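Local coordinates for cytochrome c-552/4 domain-containing protein (Ignicoccus hospitalis KIN4/I, PDB 4QO5) that carries eight c-type haems as a membrane-associated octahaem cytochrome c and probably passes electrons along them, at the interface of chains A and B. Residues are numbered along the deposited sequence; one frame, centred on the assembly and turned at random. Chains: chain A/B, Hypothetical multiheme protein.

Contact 1: the interface of chains A and B. Residues chain A 506, 513; chain B 448-449, 463, 515.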
loop_
_atom_site.group_PDB
_atom_site.type_symbol
_atom_site.label_atom_id
_atom_site.label_comp_id
_atom_site.label_asym_id
_atom_site.label_seq_id
_atom_site.Cartn_x
_atom_site.Cartn_y
_atom_site.Cartn_z
ATOM N N GLU A 506 17.182 2.698 20.044
ATOM C CA GLU A 506 17.174 1.776 21.167
ATOM C C GLU A 506 17.581 0.365 20.759
ATOM O O GLU A 506 18.201 -0.352 21.531
ATOM C CB GLU A 506 15.807 1.771 21.842
ATOM C CG GLU A 506 15.470 3.101 22.479
ATOM C CD GLU A 506 16.499 3.529 23.513
ATOM O OE1 GLU A 506 17.069 2.644 24.195
ATOM O OE2 GLU A 506 16.737 4.750 23.649
ATOM N N ARG A 513 24.577 -3.179 24.445
ATOM C CA ARG A 513 24.460 -3.679 25.815
ATOM C C ARG A 513 24.643 -5.190 25.923
ATOM O O ARG A 513 25.315 -5.675 26.835
ATOM C CB ARG A 513 23.101 -3.322 26.409
ATOM C CG ARG A 513 23.014 -1.951 27.024
ATOM C CD ARG A 513 21.702 -1.803 27.776
ATOM N NE ARG A 513 21.628 -2.679 28.946
ATOM C CZ ARG A 513 20.516 -3.280 29.362
ATOM N NH1 ARG A 513 20.539 -4.054 30.437
ATOM N NH2 ARG A 513 19.378 -3.111 28.699
ATOM N N GLY B 448 16.540 -7.225 34.864
ATOM C CA GLY B 448 17.401 -6.078 34.643
ATOM C C GLY B 448 17.743 -5.830 33.185
ATOM O O GLY B 448 18.591 -5.001 32.880
ATOM N N LEU B 449 17.091 -6.545 32.275
ATOM C CA LEU B 449 17.302 -6.298 30.853
ATOM C C LEU B 449 16.732 -4.934 30.473
ATOM O O LEU B 449 17.237 -4.270 29.565
ATOM C CB LEU B 449 16.674 -7.407 30.002
ATOM C CG LEU B 449 16.699 -7.245 28.480
ATOM C CD1 LEU B 449 18.124 -7.080 27.957
ATOM C CD2 LEU B 449 16.021 -8.438 27.822
ATOM N N GLU B 463 12.751 1.600 25.934
ATOM C CA GLU B 463 13.785 0.659 25.534
ATOM C C GLU B 463 13.266 -0.356 24.518
ATOM O O GLU B 463 12.061 -0.531 24.364
ATOM C CB GLU B 463 14.373 -0.062 26.748
ATOM C CG GLU B 463 15.080 0.840 27.724
ATOM C CD GLU B 463 15.365 0.135 29.043
ATOM O OE1 GLU B 463 16.432 -0.503 29.157
ATOM O OE2 GLU B 463 14.517 0.214 29.956
ATOM N N TRP B 515 20.149 -12.518 27.220
ATOM C CA TRP B 515 20.487 -11.767 28.422
ATOM C C TRP B 515 20.894 -12.693 29.562
ATOM O O TRP B 515 21.913 -12.473 30.214
ATOM C CB TRP B 515 19.322 -10.869 28.832
ATOM C CG TRP B 515 19.592 -10.014 30.028
ATOM C CD1 TRP B 515 18.988 -10.100 31.252
ATOM C CD2 TRP B 515 20.531 -8.932 30.119
ATOM N NE1 TRP B 515 19.493 -9.141 32.097
ATOM C CE2 TRP B 515 20.442 -8.412 31.428
ATOM C CE3 TRP B 515 21.435 -8.351 29.221
ATOM C CZ2 TRP B 515 21.220 -7.340 31.861
ATOM C CZ3 TRP B 515 22.210 -7.288 29.656
ATOM C CH2 TRP B 515 22.098 -6.795 30.965
#
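A:Arg513 reaches out of helix 498-520 of chain A and lays the two amino ends of its guanidinium against consecutive backbone carbonyls of chain B, at B:Gly448 and B:Leu449. Both chains are copies of an octahaem cytochrome c, and this helix-to-loop contact lies near their C-terminal ends. NH2 donates to O of B:Leu449 at 2.6 Å, almost perfectly straight (178° at the hydrogen), with the acceptor in the guanidinium plane. NH1 meets O of B:Gly448 at 3.3 Å, a longer and more bent bond; this donor lies in the carbonyl plane on a lone pair, while the oxygen sits somewhat out of the guanidinium plane. Together the two carbonyls should restrain the group from turning.

NH2 also faces OE1 of B:Glu463 at 4.0 Å, a long salt bridge that probably adds charge attraction more than fixed geometry. On the NH1 side, CH2 at the outer rim of the B:Trp515 indole stands 3.2 Å from that nitrogen, with ring and guanidinium planes 61° apart, so the two do not stack.

A bend at chi3 (67°) in an otherwise stretched A:Arg513 chain swings the guanidinium toward the loop. Behind these contacts, CA of B:Leu449 rests 3.7 Å above one face of the B:Trp515 ring, near its rim, which probably steadies the carbonyl-bearing loop against helix 498-520 of its own chain. B:Glu463 belongs to a calcium site as well. A:Glu506, on the same helix as A:Arg513, brings OE1 to 5.9 Å from OE1 of B:Glu463, and a calcium ion bound there could offset the like charges.

Contact 2: the interface of chains A and B. Residues chain A 488-489, 492-493, 498; chain B 147, 165-167.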
loop_
_atom_site.group_PDB
_atom_site.type_symbol
_atom_site.label_atom_id
_atom_site.label_comp_id
_atom_site.label_asym_id
_atom_site.label_seq_id
_atom_site.Cartn_x
_atom_site.Cartn_y
_atom_site.Cartn_z
ATOM N N GLY A 488 2.175 13.987 5.083
ATOM C CA GLY A 488 1.882 12.628 5.474
ATOM C C GLY A 488 1.444 12.615 6.927
ATOM O O GLY A 488 1.401 13.651 7.594
ATOM N N GLN A 489 1.102 11.433 7.411
ATOM C CA GLN A 489 0.738 11.238 8.799
ATOM C C GLN A 489 1.440 9.988 9.330
ATOM O O GLN A 489 2.340 10.078 10.162
ATOM C CB GLN A 489 -0.785 11.125 8.946
ATOM C CG GLN A 489 -1.539 12.442 8.693
ATOM C CD GLN A 489 -1.932 12.638 7.234
ATOM O OE1 GLN A 489 -1.892 11.705 6.427
ATOM N NE2 GLN A 489 -2.316 13.859 6.890
ATOM N N THR A 492 5.280 9.576 8.986
ATOM C CA THR A 492 6.092 10.311 9.947
ATOM C C THR A 492 6.039 9.668 11.332
ATOM O O THR A 492 6.700 10.136 12.260
ATOM C CB THR A 492 5.612 11.774 10.111
ATOM O OG1 THR A 492 4.265 11.775 10.601
ATOM C CG2 THR A 492 5.655 12.506 8.788
ATOM N N THR A 493 5.249 8.605 11.479
ATOM C CA THR A 493 4.995 8.040 12.796
ATOM C C THR A 493 5.331 6.533 12.902
ATOM O O THR A 493 6.496 6.168 13.028
ATOM C CB THR A 493 3.535 8.323 13.224
ATOM O OG1 THR A 493 3.235 9.712 12.988
ATOM C CG2 THR A 493 3.328 8.008 14.695
ATOM N N TRP A 498 8.851 8.608 13.221
ATOM C CA TRP A 498 9.471 8.858 14.522
ATOM C C TRP A 498 9.537 7.634 15.418
ATOM O O TRP A 498 10.541 7.410 16.096
ATOM C CB TRP A 498 8.798 10.030 15.269
ATOM C CG TRP A 498 9.376 11.344 14.846
ATOM C CD1 TRP A 498 8.752 12.329 14.132
ATOM C CD2 TRP A 498 10.714 11.792 15.066
ATOM N NE1 TRP A 498 9.619 13.374 13.915
ATOM C CE2 TRP A 498 10.834 13.061 14.469
ATOM C CE3 TRP A 498 11.831 11.239 15.705
ATOM C CZ2 TRP A 498 12.027 13.791 14.486
ATOM C CZ3 TRP A 498 13.016 11.973 15.727
ATOM C CH2 TRP A 498 13.101 13.231 15.124
ATOM N N THR B 147 8.798 10.108 20.194
ATOM C CA THR B 147 9.042 11.309 19.401
ATOM C C THR B 147 10.098 12.232 19.987
ATOM O O THR B 147 10.293 13.343 19.497
ATOM C CB THR B 147 7.757 12.135 19.262
ATOM O OG1 THR B 147 7.301 12.503 20.571
ATOM C CG2 THR B 147 6.671 11.333 18.550
ATOM N N THR B 165 4.066 16.913 13.659
ATOM C CA THR B 165 4.110 16.291 12.349
ATOM C C THR B 165 3.731 14.815 12.427
ATOM O O THR B 165 3.519 14.183 11.387
ATOM C CB THR B 165 5.491 16.446 11.696
ATOM O OG1 THR B 165 5.367 16.247 10.286
ATOM C CG2 THR B 165 6.489 15.443 12.271
ATOM N N SER B 166 3.649 14.281 13.649
ATOM C CA SER B 166 3.300 12.862 13.840
ATOM C C SER B 166 1.941 12.652 14.516
ATOM O O SER B 166 0.907 12.826 13.868
ATOM C CB SER B 166 4.423 12.088 14.554
ATOM O OG SER B 166 4.777 12.644 15.796
ATOM N N CYS B 167 1.935 12.323 15.802
ATOM C CA CYS B 167 0.666 11.993 16.488
ATOM C C CYS B 167 -0.391 13.067 16.296
ATOM O O CYS B 167 -1.550 12.753 16.051
ATOM C CB CYS B 167 0.828 11.807 17.986
ATOM S SG CYS B 167 2.352 11.133 18.587
HETATM O O HOH W 1 2.964 15.999 8.660
#
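A:Thr492, the last residue of the 3-10 helix 490-492, points its hydroxyl across the interface at the backbone carbonyl of B:Thr165, and the two side chains slant past one another. OG1 donates to O of B:Thr165 at 2.6 Å, approaching tilted from the carbonyl plane. The acceptor closes helix 162-165; B:Ser166 follows, and B:Cys167 is the first cysteine of a haem-binding CXXCH motif, whose histidine is an axial haem ligand.

A chi1 of 61° sets OG1 of A:Thr492 between its backbone N and carbonyl carbon, where it also lies 2.6 Å from O of A:Gln489. One hydroxyl has one hydrogen, so the two carbonyls must share it or take turns. A:Thr493 donates to that same A:Gln489 oxygen from its OG1 at 3.0 Å, and the two threonine hydroxyls come to it from opposite faces of the carbonyl plane. A valine in place of A:Thr492 would probably leave O of B:Thr165 without its mate across the interface and A:Gln489 with one donor fewer.

Beside this pair, CB of A:Thr493 packs against CB of B:Ser166 at 4.1 Å. The side chain of A:Trp498 crosses that of B:Thr165 at about a right angle, with CG2 of B:Thr165 approaching NE1 at 4.1 Å, while CB of A:Trp498 brushes the methyl CG2 of B:Thr147. With OG1 of B:Thr165 anti to the backbone N (chi1 -160°), the hydroxyl is turned away from the indole toward a water. That water bridges the chains, lying 2.9 Å from OG1 of B:Thr165 and 3.0 Å from O of A:Gly488.

The centres of contact 1 and contact 2, taken over their C-alpha atoms, are about 26 Å apart, and chain A's helix 498-520 runs between them: A:Trp498 at its start serves contact 2, and A:Glu506 and A:Arg513 further along serve contact 1. The same helix of chain B joins in at contact 1 through B:Trp515, though the interface is not an exact two-fold. Contact 2 borders a haem-attachment segment and contact 1 a calcium-binding residue, so the C-terminal part of chain A runs past both regions of its neighbour. The deposited assembly holds three copies; such contacts may hold a trimer together, although the structure alone does not prove it.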